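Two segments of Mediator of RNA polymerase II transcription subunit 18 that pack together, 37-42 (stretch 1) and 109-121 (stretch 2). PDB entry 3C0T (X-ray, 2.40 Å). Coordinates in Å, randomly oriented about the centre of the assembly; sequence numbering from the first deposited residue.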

# COMPACT_ATOMS: atom_id res chain seq x y z
N VAL A 37 9.03 6.04 2.32
CA VAL A 37 10.41 6.15 1.86
C VAL A 37 10.97 4.73 2.02
O VAL A 37 10.82 4.10 3.08
N VAL A 38 11.58 4.22 0.96
CA VAL A 38 12.11 2.87 0.99
C VAL A 38 13.64 2.86 0.99
O VAL A 38 14.27 3.62 0.27
N TYR A 39 14.22 1.99 1.82
CA TYR A 39 15.67 1.86 1.94
C TYR A 39 16.11 0.44 1.63
O TYR A 39 15.49 -0.53 2.05
N ARG A 40 17.21 0.33 0.90
CA ARG A 40 17.73 -0.98 0.53
C ARG A 40 19.09 -1.17 1.17
O ARG A 40 19.78 -0.20 1.48
N PRO A 41 19.51 -2.44 1.36
CA PRO A 41 20.81 -2.73 1.96
C PRO A 41 21.93 -2.06 1.18
O PRO A 41 21.91 -2.05 -0.05
N LYS A 42 22.90 -1.49 1.89
CA LYS A 42 24.03 -0.79 1.27
C LYS A 42 25.16 -1.75 0.87
O LYS A 42 24.94 -2.73 0.15
N VAL A 109 14.61 8.98 12.30
CA VAL A 109 14.66 7.56 11.99
C VAL A 109 15.46 7.30 10.71
O VAL A 109 16.26 6.37 10.64
N THR A 110 15.22 8.13 9.71
CA THR A 110 15.89 8.04 8.42
C THR A 110 17.39 7.80 8.56
O THR A 110 17.95 6.90 7.93
N GLU A 111 18.04 8.63 9.37
CA GLU A 111 19.48 8.52 9.57
C GLU A 111 19.86 7.26 10.34
O GLU A 111 20.93 6.69 10.12
N PHE A 112 18.99 6.83 11.24
CA PHE A 112 19.27 5.63 12.01
C PHE A 112 19.32 4.41 11.10
O PHE A 112 20.17 3.54 11.27
N VAL A 113 18.40 4.34 10.14
CA VAL A 113 18.39 3.20 9.24
C VAL A 113 19.61 3.22 8.32
O VAL A 113 20.09 2.17 7.91
N GLU A 114 20.11 4.41 8.00
CA GLU A 114 21.29 4.50 7.15
C GLU A 114 22.47 3.98 7.96
O GLU A 114 23.36 3.33 7.41
N LYS A 115 22.47 4.27 9.26
CA LYS A 115 23.54 3.80 10.13
C LYS A 115 23.57 2.28 10.18
O LYS A 115 24.63 1.67 10.30
N MET A 116 22.40 1.67 10.08
CA MET A 116 22.30 0.21 10.10
C MET A 116 22.85 -0.40 8.82
O MET A 116 22.93 -1.62 8.70
N GLY A 117 23.21 0.44 7.86
CA GLY A 117 23.74 -0.07 6.61
C GLY A 117 22.76 -0.06 5.45
O GLY A 117 22.79 -0.95 4.60
N TYR A 118 21.88 0.93 5.40
CA TYR A 118 20.90 1.01 4.32
C TYR A 118 21.02 2.34 3.59
O TYR A 118 21.46 3.33 4.17
N GLU A 119 20.63 2.35 2.32
CA GLU A 119 20.68 3.58 1.55
C GLU A 119 19.32 3.83 0.89
O GLU A 119 18.59 2.90 0.56
N PHE A 120 19.00 5.10 0.70
CA PHE A 120 17.75 5.50 0.08
C PHE A 120 17.54 4.91 -1.31
O PHE A 120 18.40 5.01 -2.17
N SER A 121 16.37 4.30 -1.52
CA SER A 121 16.04 3.72 -2.82
C SER A 121 15.05 4.64 -3.55
O SER A 121 15.39 5.26 -4.56

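The most unusual feature is the Tyr39 ring, which lies between the helix that carries Thr110 and Val113 and strand 118-121. Tyr39 is buried, with chi1 in m and chi2 at 80°. Val113 CG2 sits over one face of the ring, 3.7 Å from its centroid and 7° off the normal, a CH-pi contact. Val113 is also m and points toward strand 37-41. At the far end of the ring, Tyr39 OH comes very close to Thr110 CG2, at 2.9 Å. Glu114 CG lies 3.8 Å from Tyr39 CE2. Phe120, a t rotamer, shares the same sheet face; its CB is 4.0 Å from Tyr39 CE2.

The other face carries Arg40 and Glu119, a hydrogen-bonded antiparallel pair. Both have chi1 in p and extended chains beyond it, so their charged ends meet. Arg40 NH1 to Glu119 OE1 is a salt bridge of 3.0 Å. The hydrogen bonds from Arg40 NE and NH1 to Glu119 OE1 are weak, because their angles are near 125°.

Tyr118 (m) points away overall, yet its CB lies 3.9 Å from Tyr39 CB. Its ring packs against Pro41, with Tyr118 CE2 4.0 Å from Pro41 CG. Lys42 chi1 is t; its CE reaches Tyr118 O at 3.5 Å. Ser121 (t) points toward Val38, also t, with Ser121 CB 4.5 Å from Val38 CG1.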

# COMPACT_ATOMS: atom_id res chain seq x y z
CB VAL A 37 11.25 7.17 2.70
CG1 VAL A 37 10.41 8.40 2.99
CG2 VAL A 37 11.74 6.54 3.98
CB VAL A 38 11.58 2.07 -0.22
CG1 VAL A 38 12.08 0.64 -0.18
CG2 VAL A 38 10.06 2.11 -0.24
CB TYR A 39 16.15 2.21 3.35
CG TYR A 39 16.18 3.69 3.63
CD1 TYR A 39 15.02 4.38 3.96
CD2 TYR A 39 17.38 4.40 3.55
CE1 TYR A 39 15.04 5.76 4.20
CE2 TYR A 39 17.41 5.78 3.79
CZ TYR A 39 16.24 6.44 4.11
OH TYR A 39 16.26 7.80 4.34
CB ARG A 40 17.86 -1.08 -0.99
CG ARG A 40 18.85 -0.08 -1.53
CD ARG A 40 18.94 -0.12 -3.02
NE ARG A 40 19.95 0.84 -3.47
CZ ARG A 40 20.28 1.04 -4.74
NH1 ARG A 40 21.21 1.94 -5.04
NH2 ARG A 40 19.67 0.36 -5.70
CB PRO A 41 20.87 -4.26 1.89
CG PRO A 41 19.43 -4.65 2.08
CD PRO A 41 18.73 -3.67 1.16
CB LYS A 42 24.57 0.26 2.24
CG LYS A 42 25.47 1.31 1.63
CD LYS A 42 26.02 2.25 2.70
CE LYS A 42 24.91 2.96 3.47
NZ LYS A 42 25.42 3.86 4.55
CB VAL A 109 13.25 7.01 11.81
CG1 VAL A 109 13.30 5.56 11.36
CG2 VAL A 109 12.48 7.14 13.12
CB THR A 110 15.66 9.34 7.62
OG1 THR A 110 14.38 9.26 6.98
CG2 THR A 110 16.76 9.57 6.60
CB GLU A 111 19.99 9.77 10.27
CG GLU A 111 19.71 11.03 9.45
CD GLU A 111 20.00 12.33 10.17
OE1 GLU A 111 19.82 13.40 9.55
OE2 GLU A 111 20.40 12.28 11.36
CB PHE A 112 18.20 5.39 13.08
CG PHE A 112 18.49 4.22 13.97
CD1 PHE A 112 19.26 4.38 15.12
CD2 PHE A 112 18.03 2.95 13.64
CE1 PHE A 112 19.55 3.29 15.94
CE2 PHE A 112 18.32 1.85 14.45
CZ PHE A 112 19.08 2.02 15.60
CB VAL A 113 17.10 3.13 8.39
CG1 VAL A 113 15.88 3.35 9.29
CG2 VAL A 113 17.15 4.15 7.28
CB GLU A 114 21.55 5.95 6.71
CG GLU A 114 20.42 6.55 5.90
CD GLU A 114 20.70 7.97 5.43
OE1 GLU A 114 21.16 8.79 6.25
OE2 GLU A 114 20.46 8.26 4.24
CB LYS A 115 23.36 4.34 11.55
CG LYS A 115 24.19 5.57 11.87
CD LYS A 115 23.69 6.81 11.15
CE LYS A 115 24.37 8.06 11.71
NZ LYS A 115 23.82 9.32 11.13
CB MET A 116 20.84 -0.22 10.25
CG MET A 116 20.22 0.06 11.61
SD MET A 116 18.60 -0.72 11.71
CE MET A 116 17.57 0.61 11.08
CB TYR A 118 19.47 0.87 4.85
CG TYR A 118 19.13 -0.49 5.42
CD1 TYR A 118 19.55 -0.86 6.69
CD2 TYR A 118 18.36 -1.39 4.68
CE1 TYR A 118 19.21 -2.11 7.23
CE2 TYR A 118 18.01 -2.64 5.21
CZ TYR A 118 18.44 -2.99 6.48
OH TYR A 118 18.10 -4.22 6.99
CB GLU A 119 21.78 3.51 0.49
CG GLU A 119 21.62 2.40 -0.53
CD GLU A 119 22.76 2.34 -1.54
OE1 GLU A 119 22.67 1.53 -2.49
OE2 GLU A 119 23.74 3.11 -1.38
CB PHE A 120 17.69 7.03 -0.01
CG PHE A 120 16.46 7.54 -0.72
CD1 PHE A 120 15.21 7.46 -0.12
CD2 PHE A 120 16.56 8.07 -2.00
CE1 PHE A 120 14.07 7.89 -0.79
CE2 PHE A 120 15.43 8.51 -2.68
CZ PHE A 120 14.18 8.42 -2.08
CB SER A 121 15.41 2.34 -2.65
OG SER A 121 14.97 1.83 -3.90